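Local coordinates for protein fatty acyl CoA synthetase FADD13 (FATTY-ACYL-CoA SYNTHETASE) (Mycobacterium tuberculosis, PDB 3R44) that belongs to the AMP-binding (ANL) family of enzymes, which join a large N-terminal portion to a smaller C-terminal domain, at residues Leu215-Met220 with Pro266-Phe271; Ala299-Tyr304 with Glu330-Lys335; Ser430-Val435 with Ala457-Asp462; Gln470-Cys475 with Tyr482-Lys487. All coordinates share one frame; numbering follows the deposited sequence.

Contact 1: Leu215-Met220 with Pro266-Phe271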
loop_
_atom_site.group_PDB
_atom_site.type_symbol
_atom_site.label_atom_id
_atom_site.label_comp_id
_atom_site.label_asym_id
_atom_site.label_seq_id
_atom_site.Cartn_x
_atom_site.Cartn_y
_atom_site.Cartn_z
ATOM N N LEU A 215 6.802 -3.591 -14.849
ATOM C CA LEU A 215 5.356 -3.505 -15.068
ATOM C C LEU A 215 4.618 -3.059 -13.819
ATOM O O LEU A 215 4.752 -3.682 -12.727
ATOM C CB LEU A 215 4.823 -4.850 -15.530
ATOM C CG LEU A 215 3.314 -4.906 -15.654
ATOM C CD1 LEU A 215 2.879 -4.116 -16.903
ATOM C CD2 LEU A 215 2.874 -6.404 -15.686
ATOM N N LEU A 216 3.893 -1.966 -13.957
ATOM C CA LEU A 216 3.033 -1.411 -12.905
ATOM C C LEU A 216 1.577 -1.534 -13.334
ATOM O O LEU A 216 1.101 -0.764 -14.175
ATOM C CB LEU A 216 3.344 0.063 -12.633
ATOM C CG LEU A 216 2.598 0.625 -11.420
ATOM C CD1 LEU A 216 2.717 -0.227 -10.194
ATOM C CD2 LEU A 216 3.074 2.050 -11.159
ATOM N N PRO A 217 0.858 -2.507 -12.753
ATOM C CA PRO A 217 -0.526 -2.653 -13.168
ATOM C C PRO A 217 -1.459 -2.426 -11.966
ATOM O O PRO A 217 -2.619 -2.924 -11.970
ATOM C CB PRO A 217 -0.574 -4.115 -13.591
ATOM C CG PRO A 217 0.265 -4.772 -12.489
ATOM C CD PRO A 217 1.332 -3.761 -12.127
ATOM N N LEU A 218 -0.960 -1.683 -10.973
ATOM C CA LEU A 218 -1.704 -1.361 -9.779
ATOM C C LEU A 218 -1.838 0.174 -9.704
ATOM O O LEU A 218 -0.958 0.897 -10.154
ATOM C CB LEU A 218 -0.966 -1.826 -8.541
ATOM C CG LEU A 218 -0.681 -3.340 -8.525
ATOM C CD1 LEU A 218 0.500 -3.682 -7.635
ATOM C CD2 LEU A 218 -1.965 -4.037 -8.125
ATOM N N PRO A 219 -2.861 0.662 -9.005
ATOM C CA PRO A 219 -3.095 2.118 -9.031
ATOM C C PRO A 219 -2.008 2.952 -8.388
ATOM O O PRO A 219 -1.457 2.609 -7.331
ATOM C CB PRO A 219 -4.405 2.276 -8.254
ATOM C CG PRO A 219 -5.097 0.936 -8.470
ATOM C CD PRO A 219 -3.982 -0.067 -8.403
ATOM N N MET A 220 -1.768 4.118 -8.973
ATOM C CA MET A 220 -0.709 4.970 -8.495
ATOM C C MET A 220 -1.024 5.670 -7.205
ATOM O O MET A 220 -0.118 6.259 -6.585
ATOM C CB MET A 220 -0.291 5.947 -9.568
ATOM C CG MET A 220 0.540 5.278 -10.665
ATOM S SD MET A 220 0.550 6.328 -12.153
ATOM C CE MET A 220 1.511 5.264 -13.278
ATOM N N PRO A 266 -1.340 -11.237 -4.702
ATOM C CA PRO A 266 -1.559 -12.662 -4.904
ATOM C C PRO A 266 -2.718 -12.947 -5.843
ATOM O O PRO A 266 -2.576 -13.841 -6.687
ATOM C CB PRO A 266 -1.783 -13.160 -3.470
ATOM C CG PRO A 266 -0.855 -12.325 -2.727
ATOM C CD PRO A 266 -1.081 -10.968 -3.282
ATOM N N ALA A 267 -3.822 -12.186 -5.765
ATOM C CA ALA A 267 -4.966 -12.451 -6.688
ATOM C C ALA A 267 -4.525 -12.363 -8.141
ATOM O O ALA A 267 -4.951 -13.171 -8.976
ATOM C CB ALA A 267 -6.180 -11.475 -6.452
ATOM N N ILE A 268 -3.739 -11.337 -8.448
ATOM C CA ILE A 268 -3.251 -11.056 -9.811
ATOM C C ILE A 268 -2.419 -12.215 -10.285
ATOM O O ILE A 268 -2.615 -12.671 -11.388
ATOM C CB ILE A 268 -2.417 -9.721 -9.913
ATOM C CG1 ILE A 268 -3.335 -8.540 -10.052
ATOM C CG2 ILE A 268 -1.393 -9.699 -11.131
ATOM C CD1 ILE A 268 -2.586 -7.169 -9.994
ATOM N N LEU A 269 -1.488 -12.687 -9.443
ATOM C CA LEU A 269 -0.642 -13.756 -9.836
ATOM C C LEU A 269 -1.428 -15.066 -10.002
ATOM O O LEU A 269 -1.090 -15.880 -10.850
ATOM C CB LEU A 269 0.458 -13.982 -8.822
ATOM C CG LEU A 269 1.499 -12.829 -8.768
ATOM C CD1 LEU A 269 2.711 -13.352 -8.105
ATOM C CD2 LEU A 269 1.845 -12.305 -10.180
ATOM N N ASN A 270 -2.452 -15.256 -9.180
ATOM C CA ASN A 270 -3.327 -16.385 -9.344
ATOM C C ASN A 270 -4.095 -16.309 -10.665
ATOM O O ASN A 270 -4.139 -17.303 -11.439
ATOM C CB ASN A 270 -4.291 -16.441 -8.171
ATOM C CG ASN A 270 -5.045 -17.719 -8.128
ATOM O OD1 ASN A 270 -6.292 -17.722 -7.955
ATOM N ND2 ASN A 270 -4.330 -18.837 -8.312
ATOM N N PHE A 271 -4.689 -15.160 -10.987
ATOM C CA PHE A 271 -5.379 -15.087 -12.270
ATOM C C PHE A 271 -4.470 -15.294 -13.453
ATOM O O PHE A 271 -4.857 -15.958 -14.428
ATOM C CB PHE A 271 -6.158 -13.781 -12.397
ATOM C CG PHE A 271 -7.246 -13.656 -11.374
ATOM C CD1 PHE A 271 -8.089 -14.737 -11.116
ATOM C CD2 PHE A 271 -7.459 -12.462 -10.696
ATOM C CE1 PHE A 271 -9.128 -14.624 -10.187
ATOM C CE2 PHE A 271 -8.492 -12.368 -9.748
ATOM C CZ PHE A 271 -9.302 -13.419 -9.504
#
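Beyond the C-terminal ends of two neighbouring parallel strands of the large mixed sheet, the Pro217-Leu218 corner meets Ile268 of helix 266-274. It is a small contact, with 89 Å² buried in all, and it illustrates how a single side chain can span the gap between two connections leaving adjacent strands. The backbones stay well apart: the CA atoms of Pro217 and Ile268 are separated by 9.5 Å. Ile268 bridges that gap with CD1, the end of its longer branch. Its CG1 is anti to the carbonyl carbon (chi1 -83°), and a nearly straight chi2 of 173° then extends CD1 fully toward the loop. There CD1 of Ile268 packs against CD2 of Leu218 at 3.7 Å, the two side chains meeting at a slant. Pro217 approaches less closely, with its ring atom CG 4.5 Å from the same CD1 of Ile268. No hydrogen bond joins the segments, and the touch is wholly apolar. Two backbone groups of the loop are held by Asn77, whose side-chain amide accepts a bond from Met220 N and gives one to Leu218 O. Leu215, still in strand 213-216, is hydrogen-bonded to Ile261 and Gly263 in strand 261-264, while its side chain packs on helix 247-256. Ile268 also rests on Phe245, in the loop preceding that helix.

Contact 2: Ala299-Tyr304 with Glu330-Lys335; sequences ALIKIY and EDALRK
Ile301 and Leu333 each bury 64 Å² here, and between them they carry most of the seam between helix 298-306 and the loop around 330-335. The two side chains slide past each other in opposite directions, CG2 of Ile301 coming within 3.7 Å of CD1 of Leu333. Both branches of the isoleucine are used. The CG2 methyl lies anti to the backbone N and also touches CB of Ala332 at 4.0 Å, whereas CD1, at the end of the other branch, comes to rest 3.6 Å from the carbonyl O of Ala332. Leu333 is likewise shared. Both its methyls touch the aliphatic part of Lys302, whose chain crosses the leucine at about a right angle, with CE 3.9 Å from CD2 of Leu333. This edge of the contact is exposed, but Ile301 and Ala332 are buried beneath it. The loop has its own polar bracing on the side away from the helix: Arg334 NH1 forms a 2.9 Å salt bridge with Asp331 OD1, meeting it from above the carboxylate plane, and Asp331 OD2 is bonded to Tyr405. Helix 298-306 is the connection between the adjacent parallel strands 288-291 and 310-316, so the arrangement is that of a beta-alpha-beta crossover whose helix is flanked by the loop between strands 324-327 and 341-342.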
loop_
_atom_site.group_PDB
_atom_site.type_symbol
_atom_site.label_atom_id
_atom_site.label_comp_id
_atom_site.label_asym_id
_atom_site.label_seq_id
_atom_site.Cartn_x
_atom_site.Cartn_y
_atom_site.Cartn_z
ATOM N N ALA A 299 1.859 -23.400 -3.474
ATOM C CA ALA A 299 1.582 -23.986 -4.781
ATOM C C ALA A 299 1.798 -22.943 -5.895
ATOM O O ALA A 299 2.298 -23.238 -6.994
ATOM C CB ALA A 299 0.167 -24.555 -4.813
ATOM N N LEU A 300 1.430 -21.704 -5.618
ATOM C CA LEU A 300 1.602 -20.673 -6.636
ATOM C C LEU A 300 3.044 -20.306 -6.790
ATOM O O LEU A 300 3.490 -20.094 -7.892
ATOM C CB LEU A 300 0.809 -19.408 -6.299
ATOM C CG LEU A 300 -0.468 -19.146 -7.018
ATOM C CD1 LEU A 300 -0.861 -17.656 -6.666
ATOM C CD2 LEU A 300 -0.410 -19.457 -8.544
ATOM N N ILE A 301 3.793 -20.248 -5.685
ATOM C CA ILE A 301 5.210 -19.930 -5.753
ATOM C C ILE A 301 5.895 -20.979 -6.632
ATOM O O ILE A 301 6.697 -20.668 -7.526
ATOM C CB ILE A 301 5.810 -19.840 -4.349
ATOM C CG1 ILE A 301 5.181 -18.711 -3.551
ATOM C CG2 ILE A 301 7.374 -19.738 -4.356
ATOM C CD1 ILE A 301 5.542 -18.817 -2.094
ATOM N N LYS A 302 5.550 -22.234 -6.390
ATOM C CA LYS A 302 6.185 -23.322 -7.110
ATOM C C LYS A 302 5.908 -23.357 -8.597
ATOM O O LYS A 302 6.789 -23.703 -9.384
ATOM C CB LYS A 302 5.817 -24.665 -6.476
ATOM C CG LYS A 302 6.426 -24.856 -5.066
ATOM C CD LYS A 302 5.960 -26.222 -4.493
ATOM C CE LYS A 302 7.074 -26.999 -3.892
ATOM N NZ LYS A 302 6.594 -28.348 -3.503
ATOM N N ILE A 303 4.700 -23.025 -9.012
ATOM C CA ILE A 303 4.393 -23.094 -10.426
ATOM C C ILE A 303 5.088 -21.956 -11.184
ATOM O O ILE A 303 5.626 -22.173 -12.273
ATOM C CB ILE A 303 2.892 -23.176 -10.684
ATOM C CG1 ILE A 303 2.650 -23.509 -12.158
ATOM C CG2 ILE A 303 2.206 -21.944 -10.253
ATOM C CD1 ILE A 303 3.002 -24.871 -12.503
ATOM N N TYR A 304 5.172 -20.780 -10.556
ATOM C CA TYR A 304 5.952 -19.713 -11.106
ATOM C C TYR A 304 7.422 -20.070 -11.146
ATOM O O TYR A 304 8.085 -19.857 -12.183
ATOM C CB TYR A 304 5.679 -18.358 -10.379
ATOM C CG TYR A 304 4.431 -17.651 -10.924
ATOM C CD1 TYR A 304 3.216 -17.768 -10.300
ATOM C CD2 TYR A 304 4.483 -16.851 -12.059
ATOM C CE1 TYR A 304 2.087 -17.157 -10.796
ATOM C CE2 TYR A 304 3.349 -16.217 -12.563
ATOM C CZ TYR A 304 2.143 -16.378 -11.920
ATOM O OH TYR A 304 1.036 -15.757 -12.425
ATOM N N GLU A 330 15.114 -15.718 -3.115
ATOM C CA GLU A 330 15.816 -16.901 -2.593
ATOM C C GLU A 330 15.100 -17.581 -1.402
ATOM O O GLU A 330 15.304 -18.776 -1.162
ATOM C CB GLU A 330 17.256 -16.512 -2.192
ATOM N N ASP A 331 14.256 -16.816 -0.686
ATOM C CA ASP A 331 13.614 -17.219 0.569
ATOM C C ASP A 331 12.093 -17.524 0.420
ATOM O O ASP A 331 11.418 -17.905 1.394
ATOM C CB ASP A 331 13.810 -16.072 1.593
ATOM C CG ASP A 331 15.276 -15.901 2.054
ATOM O OD1 ASP A 331 15.983 -16.910 1.976
ATOM O OD2 ASP A 331 15.686 -14.770 2.498
ATOM N N ALA A 332 11.529 -17.333 -0.775
ATOM C CA ALA A 332 10.030 -17.384 -0.934
ATOM C C ALA A 332 9.425 -18.710 -0.466
ATOM O O ALA A 332 8.377 -18.760 0.181
ATOM C CB ALA A 332 9.630 -17.069 -2.365
ATOM N N LEU A 333 10.114 -19.800 -0.758
ATOM C CA LEU A 333 9.585 -21.094 -0.404
ATOM C C LEU A 333 10.019 -21.487 0.992
ATOM O O LEU A 333 9.187 -21.884 1.828
ATOM C CB LEU A 333 10.048 -22.116 -1.412
ATOM C CG LEU A 333 9.010 -23.193 -1.605
ATOM C CD1 LEU A 333 7.622 -22.588 -1.934
ATOM C CD2 LEU A 333 9.509 -24.200 -2.685
ATOM N N ARG A 334 11.340 -21.403 1.181
ATOM C CA ARG A 334 12.038 -21.542 2.453
ATOM C C ARG A 334 11.178 -20.961 3.564
ATOM O O ARG A 334 10.889 -21.656 4.536
ATOM C CB ARG A 334 13.374 -20.758 2.390
ATOM C CG ARG A 334 14.532 -21.239 3.237
ATOM C CD ARG A 334 15.598 -20.121 3.332
ATOM N NE ARG A 334 15.977 -19.959 4.719
ATOM C CZ ARG A 334 16.717 -18.985 5.207
ATOM N NH1 ARG A 334 17.179 -18.032 4.412
ATOM N NH2 ARG A 334 16.992 -18.967 6.514
ATOM N N LYS A 335 10.704 -19.724 3.381
ATOM C CA LYS A 335 10.010 -18.988 4.477
ATOM C C LYS A 335 8.561 -18.628 4.174
ATOM O O LYS A 335 8.114 -17.509 4.493
ATOM C CB LYS A 335 10.765 -17.712 4.891
ATOM C CG LYS A 335 12.207 -17.910 5.296
ATOM C CD LYS A 335 12.373 -18.864 6.455
ATOM C CE LYS A 335 12.108 -18.267 7.816
ATOM N NZ LYS A 335 13.162 -18.738 8.816
#

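Contact 3: Ser430-Val435 with Ala457-Asp462; sequences SVIIGV and AIVVAD
Ile432 of helix 425-432 is the residue through which this segment reaches Ala457 and Val459 of strand 454-461. The contact belongs to the alpha/beta layer of the C-terminal domain, where helices pack on a small mixed sheet of three strands. The segment opens with Ser430, on the exposed side, whose OG is hydrogen-bonded back to the carbonyl O of Ala426, one turn earlier in the same helix. Val431 packs on Arg478 and Leu479. Ile432 then points to the sheet, and its CA lies 8.4 Å from that of Val459, a spacing that the side chains fill. It also touches Cys475 of helix 468-478 and Val441 of strand 438-448, so one isoleucine of this helix meets helix 468-478 and two strands of the sheet. Ile432 to Val435 form a type I beta turn, closed by a 3.0 Å bond from Val435 N to Ile432 O. Val435, buried again, lies against Gln470 and Tyr474. On the strand, residues alternate in the usual beta manner: Ala457 and Val459 point at the helix, while Ile458 between them packs on Ile444 and Ala491. No hydrogen bond crosses the contact, and the fit rests on two methyl pairs. With CG1 of Ile432 beside the backbone N (chi1 -60°) and chi2 almost straight at 178°, CD1 reaches down to CB of Ala457 at 3.6 Å. The shorter branch approaches Val459 obliquely, CG2 of Ile432 lying 4.1 Å from CG2 of Val459.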
loop_
_atom_site.group_PDB
_atom_site.type_symbol
_atom_site.label_atom_id
_atom_site.label_comp_id
_atom_site.label_asym_id
_atom_site.label_seq_id
_atom_site.Cartn_x
_atom_site.Cartn_y
_atom_site.Cartn_z
ATOM N N SER A 430 -5.117 -18.796 17.702
ATOM C CA SER A 430 -3.992 -19.723 17.928
ATOM C C SER A 430 -4.207 -20.669 19.116
ATOM O O SER A 430 -3.522 -21.658 19.207
ATOM C CB SER A 430 -2.658 -18.986 18.112
ATOM O OG SER A 430 -2.720 -18.115 19.232
ATOM N N VAL A 431 -5.139 -20.357 20.013
ATOM C CA VAL A 431 -5.480 -21.239 21.135
ATOM C C VAL A 431 -6.544 -22.271 20.709
ATOM O O VAL A 431 -6.411 -23.479 20.941
ATOM C CB VAL A 431 -5.953 -20.395 22.340
ATOM C CG1 VAL A 431 -6.541 -21.281 23.431
ATOM C CG2 VAL A 431 -4.757 -19.577 22.892
ATOM N N ILE A 432 -7.596 -21.767 20.074
ATOM C CA ILE A 432 -8.687 -22.593 19.631
ATOM C C ILE A 432 -8.321 -23.589 18.548
ATOM O O ILE A 432 -8.860 -24.695 18.546
ATOM C CB ILE A 432 -9.898 -21.696 19.147
ATOM C CG1 ILE A 432 -10.373 -20.829 20.306
ATOM C CG2 ILE A 432 -11.019 -22.581 18.579
ATOM C CD1 ILE A 432 -11.526 -19.875 19.971
ATOM N N ILE A 433 -7.418 -23.234 17.640
ATOM C CA ILE A 433 -6.974 -24.175 16.591
ATOM C C ILE A 433 -6.367 -25.422 17.229
ATOM O O ILE A 433 -6.396 -26.495 16.629
ATOM C CB ILE A 433 -5.985 -23.528 15.572
ATOM C CG1 ILE A 433 -5.813 -24.398 14.294
ATOM C CG2 ILE A 433 -4.630 -23.267 16.228
ATOM C CD1 ILE A 433 -7.081 -24.545 13.452
ATOM N N GLY A 434 -5.857 -25.286 18.453
ATOM C CA GLY A 434 -5.364 -26.422 19.234
ATOM C C GLY A 434 -6.363 -27.426 19.786
ATOM O O GLY A 434 -5.979 -28.575 20.096
ATOM N N VAL A 435 -7.625 -27.029 19.929
ATOM C CA VAL A 435 -8.636 -27.892 20.514
ATOM C C VAL A 435 -8.829 -29.114 19.586
ATOM O O VAL A 435 -8.986 -28.972 18.386
ATOM C CB VAL A 435 -9.994 -27.183 20.745
ATOM C CG1 VAL A 435 -11.089 -28.199 21.173
ATOM C CG2 VAL A 435 -9.850 -26.079 21.758
ATOM N N ALA A 457 -15.702 -16.213 18.012
ATOM C CA ALA A 457 -14.944 -17.265 17.297
ATOM C C ALA A 457 -15.829 -18.041 16.364
ATOM O O ALA A 457 -16.773 -18.703 16.801
ATOM C CB ALA A 457 -14.294 -18.205 18.351
ATOM N N ILE A 458 -15.521 -17.990 15.073
ATOM C CA ILE A 458 -16.213 -18.772 14.056
ATOM C C ILE A 458 -15.384 -20.051 13.829
ATOM O O ILE A 458 -14.200 -20.006 13.430
ATOM C CB ILE A 458 -16.435 -17.967 12.776
ATOM C CG1 ILE A 458 -17.250 -16.681 13.090
ATOM C CG2 ILE A 458 -17.260 -18.810 11.850
ATOM C CD1 ILE A 458 -16.482 -15.558 13.364
ATOM N N VAL A 459 -15.975 -21.182 14.139
ATOM C CA VAL A 459 -15.203 -22.403 14.287
ATOM C C VAL A 459 -15.758 -23.435 13.342
ATOM O O VAL A 459 -16.977 -23.650 13.315
ATOM C CB VAL A 459 -15.277 -22.928 15.732
ATOM C CG1 VAL A 459 -14.582 -24.276 15.777
ATOM C CG2 VAL A 459 -14.613 -21.887 16.722
ATOM N N VAL A 460 -14.892 -24.089 12.586
ATOM C CA VAL A 460 -15.254 -25.274 11.827
ATOM C C VAL A 460 -14.705 -26.457 12.595
ATOM O O VAL A 460 -13.486 -26.542 12.874
ATOM C CB VAL A 460 -14.686 -25.219 10.367
ATOM C CG1 VAL A 460 -15.066 -26.465 9.562
ATOM C CG2 VAL A 460 -15.074 -23.927 9.679
ATOM N N ALA A 461 -15.592 -27.357 13.020
ATOM C CA ALA A 461 -15.191 -28.464 13.886
ATOM C C ALA A 461 -16.099 -29.652 13.708
ATOM O O ALA A 461 -17.206 -29.531 13.130
ATOM C CB ALA A 461 -15.209 -28.052 15.345
ATOM N N ASP A 462 -15.613 -30.785 14.219
ATOM C CA ASP A 462 -16.439 -31.965 14.438
ATOM C C ASP A 462 -17.350 -31.718 15.617
ATOM O O ASP A 462 -16.964 -31.916 16.750
ATOM C CB ASP A 462 -15.556 -33.180 14.703
ATOM C CG ASP A 462 -16.349 -34.446 14.910
ATOM O OD1 ASP A 462 -17.620 -34.407 14.940
ATOM O OD2 ASP A 462 -15.672 -35.494 14.991
#

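Contact 4: Gln470-Cys475 with Tyr482-Lys487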
loop_
_atom_site.group_PDB
_atom_site.type_symbol
_atom_site.label_atom_id
_atom_site.label_comp_id
_atom_site.label_asym_id
_atom_site.label_seq_id
_atom_site.Cartn_x
_atom_site.Cartn_y
_atom_site.Cartn_z
ATOM N N GLN A 470 -16.683 -26.329 25.917
ATOM C CA GLN A 470 -15.380 -26.936 25.996
ATOM C C GLN A 470 -14.318 -26.005 25.416
ATOM O O GLN A 470 -13.239 -25.859 25.990
ATOM C CB GLN A 470 -15.407 -28.258 25.250
ATOM C CG GLN A 470 -14.117 -28.600 24.560
ATOM C CD GLN A 470 -14.168 -29.960 23.917
ATOM O OE1 GLN A 470 -15.227 -30.614 23.878
ATOM N NE2 GLN A 470 -13.020 -30.418 23.413
ATOM N N ILE A 471 -14.613 -25.371 24.276
ATOM C CA ILE A 471 -13.681 -24.403 23.711
ATOM C C ILE A 471 -13.499 -23.274 24.721
ATOM O O ILE A 471 -12.374 -22.867 24.987
ATOM C CB ILE A 471 -14.178 -23.854 22.307
ATOM C CG1 ILE A 471 -13.926 -24.880 21.230
ATOM C CG2 ILE A 471 -13.469 -22.585 21.885
ATOM C CD1 ILE A 471 -14.767 -24.639 19.960
ATOM N N VAL A 472 -14.565 -22.768 25.318
ATOM C CA VAL A 472 -14.378 -21.553 26.124
ATOM C C VAL A 472 -13.665 -21.890 27.418
ATOM O O VAL A 472 -12.696 -21.228 27.805
ATOM C CB VAL A 472 -15.662 -20.836 26.428
ATOM C CG1 VAL A 472 -15.387 -19.629 27.354
ATOM C CG2 VAL A 472 -16.318 -20.398 25.134
ATOM N N GLU A 473 -14.099 -22.957 28.071
ATOM C CA GLU A 473 -13.370 -23.391 29.258
ATOM C C GLU A 473 -11.924 -23.763 28.892
ATOM O O GLU A 473 -11.020 -23.425 29.631
ATOM C CB GLU A 473 -14.127 -24.469 30.029
ATOM C CG GLU A 473 -15.301 -23.860 30.824
ATOM C CD GLU A 473 -15.984 -24.864 31.734
ATOM O OE1 GLU A 473 -17.226 -24.793 31.867
ATOM O OE2 GLU A 473 -15.283 -25.732 32.301
ATOM N N TYR A 474 -11.677 -24.331 27.717
ATOM C CA TYR A 474 -10.283 -24.560 27.290
ATOM C C TYR A 474 -9.488 -23.273 27.102
ATOM O O TYR A 474 -8.355 -23.166 27.577
ATOM C CB TYR A 474 -10.228 -25.357 26.011
ATOM C CG TYR A 474 -8.844 -25.651 25.516
ATOM C CD1 TYR A 474 -8.170 -26.790 25.945
ATOM C CD2 TYR A 474 -8.209 -24.809 24.625
ATOM C CE1 TYR A 474 -6.888 -27.079 25.488
ATOM C CE2 TYR A 474 -6.944 -25.089 24.140
ATOM C CZ TYR A 474 -6.281 -26.221 24.584
ATOM O OH TYR A 474 -5.020 -26.503 24.121
ATOM N N CYS A 475 -10.078 -22.298 26.421
ATOM C CA CYS A 475 -9.476 -20.962 26.274
ATOM C C CYS A 475 -9.119 -20.335 27.630
ATOM O O CYS A 475 -8.090 -19.681 27.758
ATOM C CB CYS A 475 -10.447 -20.014 25.576
ATOM S SG CYS A 475 -10.398 -20.122 23.779
ATOM N N TYR A 482 -10.591 -11.474 30.025
ATOM C CA TYR A 482 -11.161 -10.473 29.094
ATOM C C TYR A 482 -10.921 -10.803 27.618
ATOM O O TYR A 482 -11.587 -10.256 26.754
ATOM C CB TYR A 482 -10.671 -9.045 29.393
ATOM C CG TYR A 482 -9.256 -8.726 28.926
ATOM C CD1 TYR A 482 -9.034 -8.039 27.734
ATOM C CD2 TYR A 482 -8.150 -9.113 29.671
ATOM C CE1 TYR A 482 -7.742 -7.749 27.295
ATOM C CE2 TYR A 482 -6.852 -8.811 29.255
ATOM C CZ TYR A 482 -6.658 -8.132 28.068
ATOM O OH TYR A 482 -5.384 -7.837 27.638
ATOM N N LYS A 483 -9.984 -11.709 27.346
ATOM C CA LYS A 483 -9.670 -12.160 26.006
ATOM C C LYS A 483 -10.462 -13.400 25.532
ATOM O O LYS A 483 -10.310 -13.820 24.409
ATOM C CB LYS A 483 -8.190 -12.514 25.922
ATOM C CG LYS A 483 -7.223 -11.355 25.813
ATOM C CD LYS A 483 -5.819 -11.913 25.585
ATOM C CE LYS A 483 -4.819 -10.823 25.336
ATOM N NZ LYS A 483 -4.592 -10.009 26.525
ATOM N N LEU A 484 -11.244 -14.013 26.400
ATOM C CA LEU A 484 -12.023 -15.173 26.025
ATOM C C LEU A 484 -13.041 -14.729 25.003
ATOM O O LEU A 484 -13.635 -13.665 25.182
ATOM C CB LEU A 484 -12.767 -15.730 27.224
ATOM C CG LEU A 484 -11.837 -16.191 28.353
ATOM C CD1 LEU A 484 -12.602 -16.817 29.487
ATOM C CD2 LEU A 484 -10.822 -17.143 27.771
ATOM N N PRO A 485 -13.298 -15.577 23.979
ATOM C CA PRO A 485 -14.367 -15.304 23.019
ATOM C C PRO A 485 -15.679 -15.216 23.758
ATOM O O PRO A 485 -15.896 -16.010 24.696
ATOM C CB PRO A 485 -14.356 -16.535 22.093
ATOM C CG PRO A 485 -13.655 -17.564 22.799
ATOM C CD PRO A 485 -12.780 -16.952 23.846
ATOM N N LYS A 486 -16.498 -14.218 23.424
ATOM C CA LYS A 486 -17.788 -14.064 24.090
ATOM C C LYS A 486 -18.921 -14.763 23.341
ATOM O O LYS A 486 -20.002 -14.920 23.872
ATOM C CB LYS A 486 -18.114 -12.590 24.425
ATOM C CG LYS A 486 -17.268 -12.028 25.605
ATOM C CD LYS A 486 -17.650 -10.581 26.028
ATOM C CE LYS A 486 -16.541 -9.869 26.818
ATOM N NZ LYS A 486 -16.454 -10.300 28.249
ATOM N N LYS A 487 -18.664 -15.214 22.128
ATOM C CA LYS A 487 -19.587 -16.041 21.377
ATOM C C LYS A 487 -18.718 -17.062 20.644
ATOM O O LYS A 487 -17.631 -16.719 20.153
ATOM C CB LYS A 487 -20.325 -15.163 20.348
ATOM C CG LYS A 487 -21.502 -15.788 19.681
#
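Tyr482 OH accepts a hydrogen bond of 2.6 Å from Lys483 NZ, linking two successive side chains just before the chain turns to pack on helix 468-478. CG of the lysine lies over one face of the phenol ring, 3.9 Å above its plane and toward the rim, and a bend at the last torsion of Lys483 (chi4 68°) brings NZ round to the hydroxyl. Leu484, next along, faces the helix. Its CD2 methyl presses on Cys475, lying 3.6 Å from both CB and the carbonyl C of that residue, while CD1 of Leu484 makes a looser approach to CG1 of Val472 at 4.5 Å. Helix 468-478 and this segment form the connection of a beta-alpha-beta unit between the adjacent parallel strands 454-461 and 487-490 of the three-stranded sheet. Pro485 continues the packing: its ring carbon CD sits 4.0 Å from SG of Cys475, a sulfur brought to the proline by swinging beside its own backbone N (chi1 -84°). The proline ring also rests on Ala457 of strand 454-461, and Val472 reaches Val488 in the strand that follows. Lys486 points away from the helix and makes a cation-pi contact with Trp451.

In the fold
The four contacts follow one another along the chain without overlap and fall into two pairs. Contacts 1 and 2, with centres about 18 Å apart, belong to the large mixed sheet and its helices, and they touch where Tyr304 OH is 2.6 Å from Leu269 O in a probable hydrogen bond. Contacts 3 and 4 share the C-terminal domain. Their centres are about 11 Å apart, and strand pairing of Ala457 with Lys487 joins them. Between the pairs nothing touches; the closest approach, contact 2 to contact 3, leaves about 17 Å between nearest atoms. The first pair thus lies in the large N-terminal portion and the second in the C-terminal domain.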